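Local coordinates for protein putative lipase/esterase (Lactobacillus plantarum WCFS1, PDB 3BXP) that probably hydrolyses carboxylic esters, being a putative carboxylesterase of the alpha/beta-hydrolase clan, at residues I39-G44 against Q88-T93; A124-V129 against E134-Y139; D159-F164 against A169-I174. All coordinates share one frame; numbering follows the deposited sequence. Where two conformers were deposited one is given.

How the contacts relate
The three contacts follow one another along the chain and illustrate how an alpha/beta hydrolase packs helices and loops around its sheet. Contacts 1 and 2 touch, with centres about 14 Å apart: Leu-90 CD2 rests 3.6 Å from Tyr-126 CG, and Gln-88 NE2 probably donates to Tyr-139 O at 3.1 Å. Contact 3 is separate, its centre about 19 Å from either of the others. Contact 1 reaches the probable nucleophile elbow, whose residues are touched by the side chain of Cys-41. A bound HEPES buffer molecule lies about 9 Å from the side chain of Ile-174 in contact 3 and about 11 Å from that of Tyr-139 in contact 2.

Contact 1: I39-G44 against Q88-T93; sequences IICPGG and QQLGAT
Ile-39 and Cys-41, alternate residues of strand 35-41, both point toward helix 85-99 and receive the two methyls of Leu-90. The contact across the segments is apolar. CD1 of Leu-90 lies 4.0 Å from CG2 of Ile-39, while its other methyl, CD2, is 4.3 Å from SG of Cys-41, so one forked side chain spans both strand positions. The fork reaches the strand because CG of Leu-90 stands anti to the backbone N (chi1 178°). Ile-39 CG2 also meets Thr-93 CG2, more loosely, at 4.5 Å. The short segments run nearly antiparallel, at 162°, as expected of a helix laid back across a parallel sheet.

Polar bonding stays within the helix. Thr-93 OG1 donates to Gln-89 O at 2.7 Å, and the backbone N of Thr-93 reaches that same oxygen from the opposite face of its carbonyl plane. Thr-93 thus keeps its hydroxyl on the helix and turns its methyl to the strand.

Leu-71 of the adjoining strand and Val-122 of helix 118-129 enlarge the same core. The strand runs on into a glycine-rich turn at Gly-43 and Gly-44, which, as in related esterases, may contribute to an oxyanion hole. Burial of apolar groups, not polar pairing, holds strand and helix together.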
ATOM      1  N   ILE B  39      -0.954   0.196 -22.348  1.00 17.47           N
ATOM      2  CA  ILE B  39      -2.282   0.660 -22.793  1.00 20.68           C
ATOM      3  C   ILE B  39      -3.018   1.339 -21.644  1.00 19.44           C
ATOM      4  O   ILE B  39      -3.276   0.714 -20.604  1.00 22.00           O
ATOM      5  CB  ILE B  39      -3.172  -0.520 -23.248  1.00 22.51           C
ATOM      6  CG1 ILE B  39      -2.543  -1.330 -24.383  1.00 21.72           C
ATOM      7  CG2 ILE B  39      -4.597   0.010 -23.659  1.00 21.42           C
ATOM      8  CD1 ILE B  39      -3.339  -2.675 -24.652  1.00 20.70           C
ATOM      9  N   ILE B  40      -3.339   2.600 -21.858  1.00 16.84           N
ATOM     10  CA  ILE B  40      -3.884   3.484 -20.795  1.00 18.87           C
ATOM     11  C   ILE B  40      -5.388   3.663 -21.006  1.00 21.62           C
ATOM     12  O   ILE B  40      -5.840   4.121 -22.097  1.00 21.40           O
ATOM     13  CB  ILE B  40      -3.164   4.863 -20.764  1.00 19.45           C
ATOM     14  CG1 ILE B  40      -1.691   4.748 -20.364  1.00 24.80           C
ATOM     15  CG2 ILE B  40      -3.908   5.805 -19.793  1.00 17.80           C
ATOM     16  CD1 ILE B  40      -0.872   6.012 -20.687  1.00 27.67           C
ATOM     17  N   CYS B  41      -6.166   3.191 -20.015  1.00 20.57           N
ATOM     18  CA  CYS B  41      -7.588   3.413 -19.968  1.00 18.62           C
ATOM     19  C   CYS B  41      -7.800   4.610 -19.026  1.00 16.96           C
ATOM     20  O   CYS B  41      -7.576   4.491 -17.853  1.00 19.01           O
ATOM     21  CB  CYS B  41      -8.333   2.162 -19.474  1.00 18.35           C
ATOM     22  SG  CYS B  41      -8.257   0.837 -20.672  1.00 23.96           S
ATOM     23  N   PRO B  42      -8.156   5.783 -19.569  1.00 18.83           N
ATOM     24  CA  PRO B  42      -8.246   7.029 -18.787  1.00 20.95           C
ATOM     25  C   PRO B  42      -9.341   7.038 -17.708  1.00 18.77           C
ATOM     26  O   PRO B  42     -10.290   6.192 -17.729  1.00 20.12           O
ATOM     27  CB  PRO B  42      -8.556   8.100 -19.837  1.00 21.62           C
ATOM     28  CG  PRO B  42      -8.224   7.485 -21.153  1.00 29.17           C
ATOM     29  CD  PRO B  42      -8.449   6.017 -21.011  1.00 21.77           C
ATOM     30  N   GLY B  43      -9.270   7.992 -16.802  1.00 20.03           N
ATOM     31  CA  GLY B  43     -10.436   8.231 -15.917  1.00 22.67           C
ATOM     32  C   GLY B  43     -11.581   8.948 -16.587  1.00 23.29           C
ATOM     33  O   GLY B  43     -11.642   9.009 -17.802  1.00 20.33           O
ATOM     34  N   GLY B  44     -12.530   9.478 -15.785  1.00 20.32           N
ATOM     35  CA  GLY B  44     -13.595  10.239 -16.337  1.00 21.04           C
ATOM     36  C   GLY B  44     -15.000   9.788 -15.962  1.00 22.99           C
ATOM     37  O   GLY B  44     -15.982  10.232 -16.555  1.00 24.46           O
ATOM     38  N   GLN B  88     -14.517  -5.770 -24.748  1.00 23.37           N
ATOM     39  CA  GLN B  88     -14.304  -6.182 -26.157  1.00 21.41           C
ATOM     40  C   GLN B  88     -13.349  -5.211 -26.853  1.00 21.25           C
ATOM     41  O   GLN B  88     -12.416  -5.621 -27.544  1.00 20.38           O
ATOM     42  CB  GLN B  88     -15.659  -6.337 -26.873  1.00 20.99           C
ATOM     43  CG  GLN B  88     -16.481  -7.467 -26.255  1.00 20.08           C
ATOM     44  CD  GLN B  88     -17.984  -7.501 -26.550  1.00 22.78           C
ATOM     45  OE1 GLN B  88     -18.607  -6.535 -26.962  1.00 27.42           O
ATOM     46  NE2 GLN B  88     -18.582  -8.638 -26.245  1.00 36.40           N
ATOM     47  N   GLN B  89     -13.527  -3.913 -26.590  1.00 20.42           N
ATOM     48  CA  GLN B  89     -12.652  -2.873 -27.169  1.00 17.68           C
ATOM     49  C   GLN B  89     -11.219  -2.956 -26.657  1.00 20.42           C
ATOM     50  O   GLN B  89     -10.278  -2.757 -27.400  1.00 19.68           O
ATOM     51  CB  GLN B  89     -13.215  -1.494 -26.861  1.00 21.09           C
ATOM     52  CG  GLN B  89     -14.557  -1.198 -27.493  1.00 21.85           C
ATOM     53  CD  GLN B  89     -15.238   0.070 -26.960  1.00 20.71           C
ATOM     54  OE1 GLN B  89     -15.012   0.532 -25.818  1.00 19.58           O
ATOM     55  NE2 GLN B  89     -16.110   0.639 -27.805  1.00 19.19           N
ATOM     56  N   LEU B  90     -11.072  -3.264 -25.382  1.00 23.13           N
ATOM     57  CA  LEU B  90      -9.748  -3.412 -24.798  1.00 18.90           C
ATOM     58  C   LEU B  90      -9.114  -4.682 -25.429  1.00 20.18           C
ATOM     59  O   LEU B  90      -7.966  -4.671 -25.828  1.00 19.95           O
ATOM     60  CB  LEU B  90      -9.837  -3.507 -23.295  1.00 19.87           C
ATOM     61  CG  LEU B  90      -8.559  -3.714 -22.480  1.00 16.27           C
ATOM     62  CD1 LEU B  90      -7.360  -2.862 -22.988  1.00 22.63           C
ATOM     63  CD2 LEU B  90      -8.839  -3.455 -20.990  1.00 19.11           C
ATOM     64  N   GLY B  91      -9.889  -5.753 -25.537  1.00 19.51           N
ATOM     65  CA  GLY B  91      -9.420  -6.926 -26.263  1.00 20.65           C
ATOM     66  C   GLY B  91      -9.035  -6.657 -27.723  1.00 21.20           C
ATOM     67  O   GLY B  91      -8.024  -7.197 -28.229  1.00 18.86           O
ATOM     68  N   ALA B  92      -9.887  -5.899 -28.420  1.00 20.92           N
ATOM     69  CA  ALA B  92      -9.639  -5.509 -29.802  1.00 21.68           C
ATOM     70  C   ALA B  92      -8.371  -4.635 -29.925  1.00 17.82           C
ATOM     71  O   ALA B  92      -7.671  -4.691 -30.927  1.00 19.69           O
ATOM     72  CB  ALA B  92     -10.858  -4.808 -30.402  1.00 21.26           C
ATOM     73  N   THR B  93      -8.086  -3.844 -28.893  1.00 21.81           N
ATOM     74  CA  THR B  93      -6.924  -2.927 -28.901  1.00 21.80           C
ATOM     75  C   THR B  93      -5.632  -3.735 -28.709  1.00 19.86           C
ATOM     76  O   THR B  93      -4.568  -3.464 -29.343  1.00 19.73           O
ATOM     77  CB  THR B  93      -7.077  -1.818 -27.815  1.00 22.83           C
ATOM     78  OG1 THR B  93      -8.300  -1.101 -28.008  1.00 19.97           O
ATOM     79  CG2 THR B  93      -5.903  -0.842 -27.845  1.00 21.15           C
TER

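Contact 2: A124-V129 against E134-Y139; sequences ATYNGV and ELRTRY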
ATOM      1  N   ALA B 124      -9.311  -3.564 -14.339  1.00 18.00           N
ATOM      2  CA  ALA B 124      -9.424  -4.534 -13.251  1.00 21.98           C
ATOM      3  C   ALA B 124     -10.402  -5.616 -13.650  1.00 23.27           C
ATOM      4  O   ALA B 124     -10.184  -6.824 -13.462  1.00 23.00           O
ATOM      5  CB  ALA B 124      -9.833  -3.816 -11.933  1.00 20.23           C
ATOM      6  N   THR B 125     -11.478  -5.207 -14.294  1.00 20.68           N
ATOM      7  CA  THR B 125     -12.472  -6.193 -14.743  1.00 20.38           C
ATOM      8  C   THR B 125     -11.852  -7.087 -15.846  1.00 18.60           C
ATOM      9  O   THR B 125     -12.055  -8.315 -15.859  1.00 21.48           O
ATOM     10  CB  THR B 125     -13.720  -5.478 -15.254  1.00 21.75           C
ATOM     11  OG1 THR B 125     -14.291  -4.709 -14.168  1.00 21.82           O
ATOM     12  CG2 THR B 125     -14.795  -6.479 -15.793  1.00 20.70           C
ATOM     13  N   TYR B 126     -11.129  -6.464 -16.777  1.00 20.15           N
ATOM     14  CA  TYR B 126     -10.429  -7.182 -17.845  1.00 19.55           C
ATOM     15  C   TYR B 126      -9.476  -8.219 -17.270  1.00 21.83           C
ATOM     16  O   TYR B 126      -9.361  -9.394 -17.753  1.00 18.15           O
ATOM     17  CB  TYR B 126      -9.696  -6.217 -18.793  1.00 21.37           C
ATOM     18  CG  TYR B 126      -9.306  -6.921 -20.094  1.00 17.58           C
ATOM     19  CD1 TYR B 126     -10.235  -7.059 -21.120  1.00 24.40           C
ATOM     20  CD2 TYR B 126      -8.037  -7.424 -20.281  1.00 21.22           C
ATOM     21  CE1 TYR B 126      -9.897  -7.692 -22.296  1.00 21.13           C
ATOM     22  CE2 TYR B 126      -7.706  -8.091 -21.444  1.00 22.98           C
ATOM     23  CZ  TYR B 126      -8.626  -8.202 -22.450  1.00 24.59           C
ATOM     24  OH  TYR B 126      -8.241  -8.883 -23.620  1.00 26.16           O
ATOM     25  N   ASN B 127      -8.785  -7.802 -16.225  1.00 21.08           N
ATOM     26  CA  ASN B 127      -7.763  -8.647 -15.625  1.00 21.42           C
ATOM     27  C   ASN B 127      -8.395  -9.953 -15.121  1.00 21.61           C
ATOM     28  O   ASN B 127      -7.779 -11.042 -15.154  1.00 23.45           O
ATOM     29  CB  ASN B 127      -7.000  -7.917 -14.511  1.00 20.19           C
ATOM     30  CG  ASN B 127      -5.692  -8.589 -14.190  1.00 21.64           C
ATOM     31  OD1 ASN B 127      -5.118  -9.290 -15.038  1.00 21.35           O
ATOM     32  ND2 ASN B 127      -5.214  -8.429 -12.957  1.00 19.28           N
ATOM     33  N   GLY B 128      -9.637  -9.848 -14.683  1.00 21.29           N
ATOM     34  CA  GLY B 128     -10.410 -11.002 -14.210  1.00 22.97           C
ATOM     35  C   GLY B 128     -11.032 -11.862 -15.286  1.00 26.33           C
ATOM     36  O   GLY B 128     -10.836 -13.053 -15.357  1.00 30.13           O
ATOM     37  N   VAL B 129     -11.805 -11.222 -16.131  1.00 21.76           N
ATOM     38  CA  VAL B 129     -12.461 -11.854 -17.270  1.00 21.86           C
ATOM     39  C   VAL B 129     -11.526 -12.483 -18.317  1.00 23.08           C
ATOM     40  O   VAL B 129     -11.766 -13.601 -18.766  1.00 24.36           O
ATOM     41  CB  VAL B 129     -13.362 -10.814 -17.986  1.00 21.90           C
ATOM     42  CG1 VAL B 129     -13.936 -11.364 -19.293  1.00 24.38           C
ATOM     43  CG2 VAL B 129     -14.472 -10.395 -17.057  1.00 23.06           C
ATOM     44  N   GLU B 134     -13.753 -19.410 -19.244  1.00 31.06           N
ATOM     45  CA  GLU B 134     -15.205 -19.453 -19.301  1.00 28.94           C
ATOM     46  C   GLU B 134     -15.694 -18.034 -19.537  1.00 29.96           C
ATOM     47  O   GLU B 134     -16.600 -17.820 -20.342  1.00 26.74           O
ATOM     48  CB  GLU B 134     -15.797 -20.005 -18.000  1.00 31.38           C
ATOM     49  N   LEU B 135     -15.089 -17.069 -18.832  1.00 28.51           N
ATOM     50  CA  LEU B 135     -15.488 -15.657 -18.962  1.00 26.20           C
ATOM     51  C   LEU B 135     -15.063 -15.044 -20.312  1.00 25.54           C
ATOM     52  O   LEU B 135     -15.796 -14.208 -20.880  1.00 24.56           O
ATOM     53  CB  LEU B 135     -14.978 -14.817 -17.785  1.00 25.83           C
ATOM     54  CG  LEU B 135     -15.561 -15.154 -16.415  1.00 28.36           C
ATOM     55  CD1 LEU B 135     -15.164 -14.080 -15.462  1.00 28.57           C
ATOM     56  CD2 LEU B 135     -17.110 -15.280 -16.433  1.00 25.14           C
ATOM     57  N   ARG B 136     -13.904 -15.437 -20.843  0.50 26.34           N
ATOM     58  CA  ARG B 136     -13.537 -15.004 -22.198  0.50 26.43           C
ATOM     59  C   ARG B 136     -14.596 -15.383 -23.205  0.50 29.05           C
ATOM     60  O   ARG B 136     -14.907 -14.627 -24.146  0.50 27.90           O
ATOM     61  CB  ARG B 136     -12.199 -15.602 -22.638  0.50 28.49           C
ATOM     62  CG  ARG B 136     -11.004 -15.010 -21.929  0.50 27.64           C
ATOM     63  CD  ARG B 136      -9.723 -15.262 -22.683  0.50 25.54           C
ATOM     64  NE  ARG B 136      -9.746 -14.733 -24.041  0.50 25.23           N
ATOM     65  CZ  ARG B 136      -9.233 -13.565 -24.401  0.50 24.63           C
ATOM     66  NH1 ARG B 136      -8.669 -12.772 -23.491  0.50 28.74           N
ATOM     67  NH2 ARG B 136      -9.305 -13.178 -25.667  0.50 24.20           N
ATOM     68  N   THR B 137     -15.184 -16.559 -22.998  1.00 28.32           N
ATOM     69  CA  THR B 137     -16.122 -17.074 -23.972  1.00 29.16           C
ATOM     70  C   THR B 137     -17.362 -16.240 -23.846  1.00 28.50           C
ATOM     71  O   THR B 137     -17.863 -15.676 -24.816  1.00 29.07           O
ATOM     72  CB  THR B 137     -16.456 -18.550 -23.762  1.00 31.65           C
ATOM     73  OG1 THR B 137     -15.321 -19.344 -24.118  1.00 34.51           O
ATOM     74  CG2 THR B 137     -17.620 -18.944 -24.651  1.00 31.54           C
ATOM     75  N   ARG B 138     -17.795 -16.096 -22.609  1.00 24.26           N
ATOM     76  CA  ARG B 138     -19.035 -15.405 -22.327  1.00 25.82           C
ATOM     77  C   ARG B 138     -19.043 -13.986 -22.859  1.00 25.82           C
ATOM     78  O   ARG B 138     -20.087 -13.471 -23.233  1.00 27.11           O
ATOM     79  CB  ARG B 138     -19.275 -15.369 -20.827  1.00 27.35           C
ATOM     80  CG  ARG B 138     -20.497 -14.597 -20.412  1.00 29.68           C
ATOM     81  CD  ARG B 138     -20.451 -14.328 -18.911  1.00 36.05           C
ATOM     82  NE  ARG B 138     -20.614 -15.558 -18.154  1.00 42.38           N
ATOM     83  CZ  ARG B 138     -21.793 -16.101 -17.885  1.00 51.28           C
ATOM     84  NH1 ARG B 138     -22.902 -15.506 -18.311  1.00 50.06           N
ATOM     85  NH2 ARG B 138     -21.866 -17.232 -17.191  1.00 56.07           N
ATOM     86  N   TYR B 139     -17.871 -13.342 -22.863  1.00 26.77           N
ATOM     87  CA  TYR B 139     -17.769 -11.902 -23.216  1.00 27.31           C
ATOM     88  C   TYR B 139     -17.068 -11.744 -24.562  1.00 29.61           C
ATOM     89  O   TYR B 139     -16.651 -10.645 -24.976  1.00 30.57           O
ATOM     90  CB  TYR B 139     -17.068 -11.109 -22.095  1.00 27.18           C
ATOM     91  CG  TYR B 139     -17.956 -11.009 -20.865  1.00 24.74           C
ATOM     92  CD1 TYR B 139     -19.120 -10.233 -20.869  1.00 25.19           C
ATOM     93  CD2 TYR B 139     -17.637 -11.671 -19.726  1.00 24.73           C
ATOM     94  CE1 TYR B 139     -19.941 -10.161 -19.768  1.00 23.61           C
ATOM     95  CE2 TYR B 139     -18.435 -11.605 -18.607  1.00 20.01           C
ATOM     96  CZ  TYR B 139     -19.598 -10.856 -18.630  1.00 28.24           C
ATOM     97  OH  TYR B 139     -20.404 -10.776 -17.507  1.00 28.60           O
TER
HETATM   98  O   HOH W   1      -9.064 -10.347 -25.710  1.00 26.40           O
HETATM   99  O   HOH W   2      -6.552 -10.775 -23.832  1.00 31.29           O
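The corner between helix 118-129, which in this fold follows the probable nucleophile elbow, and the short helix 133-138 is built around Val-129, the last residue of the first helix. The two helical segments meet at 113°, and Leu-135, Arg-136 and Tyr-139 all close on this end.

Val-129 acts through its backbone as well as its methyls. CG1, anti to the backbone N at chi1 173°, is 3.7 Å from Tyr-139 CD2 and also meets Leu-135 CB at 3.9 Å; it comes to the tyrosine ring obliquely. The second methyl, CG2, packs on CD1 of Leu-135. The carbonyl oxygen of Val-129 has Leu-135 CB 3.6 Å away and the CG methylene of Arg-136 close by. The ring of Tyr-139 is covered on one face by CG of its neighbour Arg-138, and its hydroxyl bonds to Asp-177.

The polar side of the corner is joined through solvent. Tyr-126 OH lies at the edge of the Arg-136 guanidinium, near its plane, but 3.9 Å from NH1, and two waters bridge them. One accepts a hydrogen bond from NH2 at 2.8 Å and the other from NH1 at 2.9 Å, and each is bonded to Tyr-126 OH. The ring and guanidinium planes stand almost perpendicular, 88° apart. Arg-136 was modelled in two conformers and the bridge is described for one, so its permanence is doubtful.

Around the corner, Tyr-126 leans on Ile-94 of helix 85-99 and its ring meets that of His-148. Asn-127 bonds through its amide to His-148, Tyr-213 and Lys-192 O, while its side chain also touches Ile-151 of strand 150-154 and Met-217 of helix 208-219, joining the first helix to the sheet and to helix 208-219.

Contact 3: D159-F164 against A169-I174; sequences DLTAGF and AARNQI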
ATOM      1  N   ASP B 159     -15.543  -1.381  -7.469  1.00 18.10           N
ATOM      2  CA  ASP B 159     -16.871  -1.949  -7.099  1.00 17.11           C
ATOM      3  C   ASP B 159     -17.937  -0.880  -7.210  1.00 19.15           C
ATOM      4  O   ASP B 159     -17.920   0.140  -6.481  1.00 22.23           O
ATOM      5  CB  ASP B 159     -16.766  -2.602  -5.725  1.00 18.75           C
ATOM      6  CG  ASP B 159     -18.057  -3.259  -5.253  1.00 18.30           C
ATOM      7  OD1 ASP B 159     -19.147  -2.991  -5.797  1.00 22.19           O
ATOM      8  OD2 ASP B 159     -17.965  -4.034  -4.253  1.00 20.21           O
ATOM      9  N   LEU B 160     -18.833  -1.078  -8.185  1.00 18.79           N
ATOM     10  CA  LEU B 160     -19.844  -0.088  -8.543  1.00 21.49           C
ATOM     11  C   LEU B 160     -20.939   0.044  -7.502  1.00 24.51           C
ATOM     12  O   LEU B 160     -21.854   0.845  -7.674  1.00 20.74           O
ATOM     13  CB  LEU B 160     -20.457  -0.379  -9.939  1.00 23.37           C
ATOM     14  CG  LEU B 160     -19.474  -0.396 -11.108  1.00 24.63           C
ATOM     15  CD1 LEU B 160     -20.232  -0.619 -12.433  1.00 22.56           C
ATOM     16  CD2 LEU B 160     -18.682   0.895 -11.169  1.00 20.82           C
ATOM     17  N   THR B 161     -20.810  -0.726  -6.417  1.00 22.95           N
ATOM     18  CA  THR B 161     -21.700  -0.609  -5.275  1.00 26.73           C
ATOM     19  C   THR B 161     -21.033   0.089  -4.096  1.00 24.67           C
ATOM     20  O   THR B 161     -21.662   0.318  -3.082  1.00 30.29           O
ATOM     21  CB  THR B 161     -22.204  -1.966  -4.773  1.00 24.68           C
ATOM     22  OG1 THR B 161     -21.131  -2.669  -4.120  1.00 25.71           O
ATOM     23  CG2 THR B 161     -22.824  -2.837  -5.920  1.00 21.95           C
ATOM     24  N   ALA B 162     -19.769   0.455  -4.240  1.00 23.86           N
ATOM     25  CA  ALA B 162     -18.955   0.934  -3.110  1.00 24.52           C
ATOM     26  C   ALA B 162     -18.912   2.477  -2.929  1.00 27.34           C
ATOM     27  O   ALA B 162     -18.058   3.015  -2.208  1.00 32.18           O
ATOM     28  CB  ALA B 162     -17.527   0.355  -3.208  1.00 22.53           C
ATOM     29  N   GLY B 163     -19.819   3.199  -3.577  1.00 27.12           N
ATOM     30  CA  GLY B 163     -19.890   4.647  -3.386  1.00 27.48           C
ATOM     31  C   GLY B 163     -19.845   5.470  -4.653  1.00 27.57           C
ATOM     32  O   GLY B 163     -20.364   6.594  -4.691  1.00 28.99           O
ATOM     33  N   PHE B 164     -19.155   4.959  -5.665  1.00 27.42           N
ATOM     34  CA  PHE B 164     -19.221   5.541  -6.995  1.00 27.17           C
ATOM     35  C   PHE B 164     -19.648   4.481  -7.964  1.00 26.73           C
ATOM     36  O   PHE B 164     -18.964   3.450  -8.055  1.00 29.25           O
ATOM     37  CB  PHE B 164     -17.876   6.107  -7.497  1.00 28.60           C
ATOM     38  CG  PHE B 164     -17.987   6.637  -8.892  1.00 28.53           C
ATOM     39  CD1 PHE B 164     -18.335   7.953  -9.105  1.00 30.58           C
ATOM     40  CD2 PHE B 164     -17.857   5.788  -9.993  1.00 28.09           C
ATOM     41  CE1 PHE B 164     -18.514   8.437 -10.396  1.00 23.49           C
ATOM     42  CE2 PHE B 164     -18.039   6.267 -11.284  1.00 28.41           C
ATOM     43  CZ  PHE B 164     -18.362   7.584 -11.478  1.00 25.18           C
ATOM     44  N   ALA B 169     -29.394   3.853 -10.266  1.00 27.44           N
ATOM     45  CA  ALA B 169     -29.746   4.071 -11.689  1.00 26.94           C
ATOM     46  C   ALA B 169     -28.465   4.324 -12.467  1.00 25.58           C
ATOM     47  O   ALA B 169     -28.308   3.858 -13.572  1.00 25.85           O
ATOM     48  CB  ALA B 169     -30.703   5.229 -11.862  1.00 28.16           C
ATOM     49  N   ALA B 170     -27.534   5.017 -11.849  1.00 23.75           N
ATOM     50  CA  ALA B 170     -26.233   5.269 -12.488  1.00 23.82           C
ATOM     51  C   ALA B 170     -25.445   3.987 -12.648  1.00 23.54           C
ATOM     52  O   ALA B 170     -24.765   3.815 -13.642  1.00 22.38           O
ATOM     53  CB  ALA B 170     -25.432   6.269 -11.705  1.00 23.81           C
ATOM     54  N   ARG B 171     -25.487   3.118 -11.640  1.00 22.65           N
ATOM     55  CA  ARG B 171     -24.764   1.842 -11.668  1.00 21.56           C
ATOM     56  C   ARG B 171     -25.299   1.016 -12.813  1.00 22.00           C
ATOM     57  O   ARG B 171     -24.566   0.474 -13.571  1.00 20.84           O
ATOM     58  CB  ARG B 171     -24.913   1.088 -10.332  1.00 22.99           C
ATOM     59  CG  ARG B 171     -24.373  -0.336 -10.307  1.00 21.41           C
ATOM     60  CD  ARG B 171     -24.774  -1.018  -9.018  1.00 28.66           C
ATOM     61  NE  ARG B 171     -26.180  -1.332  -9.170  1.00 35.53           N
ATOM     62  CZ  ARG B 171     -27.093  -1.316  -8.211  1.00 49.58           C
ATOM     63  NH1 ARG B 171     -26.769  -0.975  -6.971  1.00 51.65           N
ATOM     64  NH2 ARG B 171     -28.345  -1.624  -8.522  1.00 48.12           N
ATOM     65  N   ASN B 172     -26.626   0.933 -12.911  0.50 20.98           N
ATOM     66  CA  ASN B 172     -27.270   0.152 -13.963  0.50 21.20           C
ATOM     67  C   ASN B 172     -27.120   0.723 -15.396  0.50 20.07           C
ATOM     68  O   ASN B 172     -27.217  -0.007 -16.383  0.50 24.35           O
ATOM     69  CB  ASN B 172     -28.733  -0.126 -13.573  0.50 20.19           C
ATOM     70  CG  ASN B 172     -28.884  -1.413 -12.751  0.50 23.06           C
ATOM     71  OD1 ASN B 172     -28.780  -2.529 -13.287  0.50 18.23           O
ATOM     72  ND2 ASN B 172     -29.134  -1.263 -11.452  0.50 28.45           N
ATOM     73  N   GLN B 173     -26.862   2.021 -15.500  1.00 20.41           N
ATOM     74  CA  GLN B 173     -26.506   2.633 -16.770  1.00 21.68           C
ATOM     75  C   GLN B 173     -25.160   2.140 -17.244  1.00 23.51           C
ATOM     76  O   GLN B 173     -24.981   1.836 -18.417  1.00 22.11           O
ATOM     77  CB  GLN B 173     -26.501   4.128 -16.661  1.00 23.32           C
ATOM     78  CG  GLN B 173     -26.344   4.791 -18.041  1.00 21.43           C
ATOM     79  CD  GLN B 173     -27.610   4.803 -18.913  1.00 23.88           C
ATOM     80  OE1 GLN B 173     -28.749   4.808 -18.412  1.00 26.99           O
ATOM     81  NE2 GLN B 173     -27.403   4.899 -20.222  1.00 23.92           N
ATOM     82  N   ILE B 174     -24.221   1.995 -16.311  1.00 21.36           N
ATOM     83  CA  ILE B 174     -22.876   1.515 -16.669  1.00 21.13           C
ATOM     84  C   ILE B 174     -23.021   0.085 -17.144  1.00 22.06           C
ATOM     85  O   ILE B 174     -22.489  -0.287 -18.166  1.00 20.57           O
ATOM     86  CB  ILE B 174     -21.873   1.603 -15.482  1.00 21.39           C
ATOM     87  CG1 ILE B 174     -21.659   3.088 -15.060  1.00 24.56           C
ATOM     88  CG2 ILE B 174     -20.562   0.833 -15.831  1.00 22.69           C
ATOM     89  CD1 ILE B 174     -21.265   3.321 -13.580  1.00 24.92           C
TER
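Arg-171 meets Leu-160 with its methylenes, not with its charge. Its CG and CD lie alongside the backbone carbonyl of a tight turn, CD being 3.7 Å from Leu-160 O and CG 3.9 Å from Leu-160 CB. That turn is a type I beta turn, Asp-159 to Ala-162, overlapped by an Asx turn in which Asp-159 OD1 accepts from the backbone N of Thr-161; it lies in the loop between strand 150-154 and helix 168-174.

CD of Arg-171 also passes Thr-161 CG2 at 4.1 Å, the two side chains crossing obliquely; beyond it the chain bends at chi3 (75°). The guanidinium forms a cation-pi pair with Trp-181, so the one residue supplies an apolar flank to the turn and a cation to the indole. Replacing Arg-171 by an alanine would probably open a gap beside Leu-160 CB and Thr-161 CG2 and leave the ring of Trp-181 without its cationic partner.

The apolar half of the contact is a tip-to-tip meeting in which Leu-160 CD1 comes 3.7 Å from Ile-174 CG2. Ile-174 also touches Phe-46, in another loop.

The turn itself is fixed by Asp-159. Its OD2 forms a salt bridge with Lys-212 and accepts from Gln-184, while OD1 serves Thr-161 twice. The threonine hydroxyl, set between backbone N and carbonyl carbon by a chi1 of 72°, donates to OD1 at 2.6 Å; the backbone N of Thr-161 donates to that same oxygen at 2.9 Å, and both arrive from one face of the carboxylate plane.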